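Local coordinates for protein carbohydrate oxidase (Microdochium nivale, PDB 3RJA) that oxidises the C1 hydroxyl of mono-, oligo- and polysaccharides to lactones with an FAD cofactor, reducing molecular oxygen to hydrogen peroxide, at residues A[215-220]-A[282-288]. Residues are numbered along the deposited sequence; the frame is centred on the assembly and turned at random.
Sequences GVTLNW and PAGYVVN
Val216 faces Val287 as an antiparallel non-hydrogen-bonded pair, and the neighbouring Thr217 and Val286 form a hydrogen-bonded one, the two segments running 147° apart end to end. Thr217 N donates a hydrogen bond to Val286 O, and Val286 N donates one to Thr217 O (2.9 Å). Asn288 N donates to Gly215 O, and water 1 bridges Gly215 N to Asn288 O. Beyond Thr217 the ladder stops: Leu218 and Tyr285 have their CA atoms 4.4 Å apart, but Trp220 and Pro282 theirs 7.8 Å apart, and two waters bridge the segments there. Water 2 accepts from Trp220 NE1 and donates to Leu218 O and Pro282 O; water 3 donates to Asn219 O and Ala283 O.

The pairing sets strand 286-293 at the margin of the eight-stranded antiparallel sheet, beside strand 211-217, an arrangement consistent with the substrate-binding domain of this oxidase family. The side chain of Pro282 lies about 7 Å from a bound N-acetylglucosamine.

Side chains add contacts on both faces. On the face carrying Thr217 and Val286, Thr217 OG1 donates to a lone pair of Asn288 OD1 (2.9 Å), the two side chains crossing near a right angle; OG1 lies anti to its own carbonyl carbon (chi1 -46°). Asn219 ND2 reaches Gly284 O at 2.9 Å, 161° at the hydrogen, with the acceptor close to the amide plane, a side-chain to backbone bond beyond the last bridge of the ladder. On the Val216 side, Val216 CG1 meets Tyr285 CB at 3.8 Å, and Leu278 of helix 267-278 touches both residues. Pro282 CG approaches Trp220 NE1 obliquely at 3.8 Å, while Leu218 CD1 lies over one face of the indole, offset toward the rim.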
ATOM      1  N   GLY A 215     -12.402  -6.795  18.254  1.00 15.03           N
ATOM      2  CA  GLY A 215     -11.169  -6.381  18.879  1.00 16.77           C
ATOM      3  C   GLY A 215     -10.917  -7.206  20.132  1.00 19.84           C
ATOM      4  O   GLY A 215     -11.876  -7.612  20.807  1.00 17.37           O
ATOM      5  N   VAL A 216      -9.636  -7.464  20.412  1.00 17.13           N
ATOM      6  CA  VAL A 216      -9.212  -8.190  21.611  1.00 19.22           C
ATOM      7  C   VAL A 216      -7.998  -7.493  22.225  1.00 18.75           C
ATOM      8  O   VAL A 216      -6.951  -7.399  21.585  1.00 19.50           O
ATOM      9  CB  VAL A 216      -8.812  -9.670  21.297  1.00 18.17           C
ATOM     10  CG1 VAL A 216      -8.373 -10.380  22.576  1.00 16.80           C
ATOM     11  CG2 VAL A 216      -9.972 -10.422  20.609  1.00 15.74           C
ATOM     12  N   THR A 217      -8.143  -6.996  23.452  1.00 16.95           N
ATOM     13  CA  THR A 217      -7.007  -6.492  24.210  1.00 16.69           C
ATOM     14  C   THR A 217      -6.220  -7.700  24.720  1.00 16.08           C
ATOM     15  O   THR A 217      -6.734  -8.479  25.518  1.00 16.99           O
ATOM     16  CB  THR A 217      -7.505  -5.644  25.392  1.00 18.96           C
ATOM     17  OG1 THR A 217      -8.520  -4.746  24.932  1.00 21.56           O
ATOM     18  CG2 THR A 217      -6.375  -4.842  26.025  1.00 19.98           C
ATOM     19  N   LEU A 218      -4.990  -7.877  24.247  1.00 14.59           N
ATOM     20  CA  LEU A 218      -4.287  -9.136  24.445  1.00 14.99           C
ATOM     21  C   LEU A 218      -3.748  -9.295  25.855  1.00 17.21           C
ATOM     22  O   LEU A 218      -3.693 -10.407  26.369  1.00 16.51           O
ATOM     23  CB  LEU A 218      -3.158  -9.320  23.422  1.00 13.31           C
ATOM     24  CG  LEU A 218      -3.692  -9.481  21.993  1.00 13.72           C
ATOM     25  CD1 LEU A 218      -2.590  -9.236  20.953  1.00 12.65           C
ATOM     26  CD2 LEU A 218      -4.323 -10.883  21.851  1.00 13.22           C
ATOM     27  N   ASN A 219      -3.361  -8.172  26.454  1.00 17.16           N
ATOM     28  CA  ASN A 219      -2.636  -8.133  27.723  1.00 20.01           C
ATOM     29  C   ASN A 219      -1.389  -9.025  27.826  1.00 22.44           C
ATOM     30  O   ASN A 219      -1.226  -9.730  28.814  1.00 24.07           O
ATOM     31  CB  ASN A 219      -3.592  -8.350  28.900  1.00 19.08           C
ATOM     32  CG  ASN A 219      -4.637  -7.267  28.982  1.00 18.54           C
ATOM     33  OD1 ASN A 219      -4.306  -6.085  28.971  1.00 21.28           O
ATOM     34  ND2 ASN A 219      -5.898  -7.651  29.030  1.00 18.40           N
ATOM     35  N   TRP A 220      -0.517  -8.981  26.806  1.00 21.47           N
ATOM     36  CA  TRP A 220       0.785  -9.647  26.869  1.00 22.18           C
ATOM     37  C   TRP A 220       1.765  -8.752  27.653  1.00 26.78           C
ATOM     38  O   TRP A 220       2.316  -7.789  27.101  1.00 30.40           O
ATOM     39  CB  TRP A 220       1.324  -9.954  25.457  1.00 20.48           C
ATOM     40  CG  TRP A 220       0.434 -10.827  24.618  1.00 19.07           C
ATOM     41  CD1 TRP A 220      -0.555 -11.658  25.061  1.00 19.32           C
ATOM     42  CD2 TRP A 220       0.441 -10.941  23.190  1.00 20.08           C
ATOM     43  NE1 TRP A 220      -1.162 -12.293  24.006  1.00 19.85           N
ATOM     44  CE2 TRP A 220      -0.562 -11.882  22.841  1.00 20.27           C
ATOM     45  CE3 TRP A 220       1.215 -10.361  22.169  1.00 18.87           C
ATOM     46  CZ2 TRP A 220      -0.818 -12.250  21.510  1.00 19.25           C
ATOM     47  CZ3 TRP A 220       0.964 -10.723  20.855  1.00 19.59           C
ATOM     48  CH2 TRP A 220      -0.056 -11.655  20.532  1.00 20.99           C
ATOM     49  N   PRO A 282      -2.952 -16.710  25.444  1.00 18.92           N
ATOM     50  CA  PRO A 282      -2.560 -16.646  26.854  1.00 19.72           C
ATOM     51  C   PRO A 282      -3.705 -16.008  27.607  1.00 22.11           C
ATOM     52  O   PRO A 282      -4.383 -15.117  27.065  1.00 22.44           O
ATOM     53  CB  PRO A 282      -1.352 -15.687  26.859  1.00 19.04           C
ATOM     54  CG  PRO A 282      -0.801 -15.758  25.444  1.00 18.74           C
ATOM     55  CD  PRO A 282      -1.978 -16.050  24.550  1.00 17.72           C
ATOM     56  N   ALA A 283      -3.908 -16.453  28.844  1.00 22.69           N
ATOM     57  CA  ALA A 283      -5.025 -16.009  29.656  1.00 23.30           C
ATOM     58  C   ALA A 283      -4.861 -14.541  30.024  1.00 21.98           C
ATOM     59  O   ALA A 283      -3.737 -14.033  30.125  1.00 21.81           O
ATOM     60  CB  ALA A 283      -5.145 -16.880  30.920  1.00 24.49           C
ATOM     61  N   GLY A 284      -5.981 -13.869  30.234  1.00 21.10           N
ATOM     62  CA  GLY A 284      -5.950 -12.455  30.570  1.00 23.11           C
ATOM     63  C   GLY A 284      -6.409 -11.547  29.435  1.00 21.67           C
ATOM     64  O   GLY A 284      -6.622 -10.358  29.652  1.00 24.73           O
ATOM     65  N   TYR A 285      -6.591 -12.088  28.230  1.00 20.91           N
ATOM     66  CA  TYR A 285      -7.105 -11.256  27.126  1.00 20.59           C
ATOM     67  C   TYR A 285      -8.497 -10.782  27.488  1.00 20.17           C
ATOM     68  O   TYR A 285      -9.171 -11.413  28.308  1.00 21.17           O
ATOM     69  CB  TYR A 285      -7.124 -12.020  25.805  1.00 19.43           C
ATOM     70  CG  TYR A 285      -8.051 -13.206  25.790  1.00 19.41           C
ATOM     71  CD1 TYR A 285      -9.410 -13.062  25.474  1.00 18.30           C
ATOM     72  CD2 TYR A 285      -7.571 -14.479  26.100  1.00 19.62           C
ATOM     73  CE1 TYR A 285     -10.286 -14.205  25.453  1.00 19.77           C
ATOM     74  CE2 TYR A 285      -8.425 -15.621  26.085  1.00 19.86           C
ATOM     75  CZ  TYR A 285      -9.761 -15.467  25.768  1.00 20.86           C
ATOM     76  OH  TYR A 285     -10.549 -16.579  25.777  1.00 22.59           O
ATOM     77  N   VAL A 286      -8.925  -9.668  26.910  1.00 18.33           N
ATOM     78  CA  VAL A 286     -10.302  -9.232  27.065  1.00 19.29           C
ATOM     79  C   VAL A 286     -10.885  -8.947  25.684  1.00 21.09           C
ATOM     80  O   VAL A 286     -10.379  -8.075  24.961  1.00 22.99           O
ATOM     81  CB  VAL A 286     -10.437  -7.935  27.935  1.00 19.10           C
ATOM     82  CG1 VAL A 286     -11.922  -7.463  27.994  1.00 18.43           C
ATOM     83  CG2 VAL A 286      -9.892  -8.128  29.346  1.00 19.27           C
ATOM     84  N   VAL A 287     -11.939  -9.674  25.323  1.00 19.99           N
ATOM     85  CA  VAL A 287     -12.695  -9.399  24.115  1.00 22.19           C
ATOM     86  C   VAL A 287     -13.469  -8.071  24.250  1.00 23.86           C
ATOM     87  O   VAL A 287     -14.305  -7.915  25.149  1.00 19.88           O
ATOM     88  CB  VAL A 287     -13.692 -10.529  23.804  1.00 23.48           C
ATOM     89  CG1 VAL A 287     -14.461 -10.212  22.516  1.00 23.68           C
ATOM     90  CG2 VAL A 287     -12.958 -11.865  23.687  1.00 25.24           C
ATOM     91  N   ASN A 288     -13.162  -7.116  23.369  1.00 24.61           N
ATOM     92  CA  ASN A 288     -13.881  -5.840  23.324  1.00 24.76           C
ATOM     93  C   ASN A 288     -15.320  -6.050  22.823  1.00 23.29           C
ATOM     94  O   ASN A 288     -15.586  -7.010  22.082  1.00 22.38           O
ATOM     95  CB  ASN A 288     -13.160  -4.851  22.389  1.00 28.19           C
ATOM     96  CG  ASN A 288     -11.651  -4.778  22.623  1.00 32.48           C
ATOM     97  OD1 ASN A 288     -11.148  -4.933  23.750  1.00 32.17           O
ATOM     98  ND2 ASN A 288     -10.916  -4.515  21.539  1.00 31.75           N
TER
HETATM   99  O   HOH W   1     -14.800  -7.825  19.716  1.00 19.41           O
HETATM  100  O   HOH W   2      -3.721 -13.046  25.269  1.00 17.96           O
HETATM  101  O   HOH W   3      -1.725 -12.505  28.556  1.00 35.56           O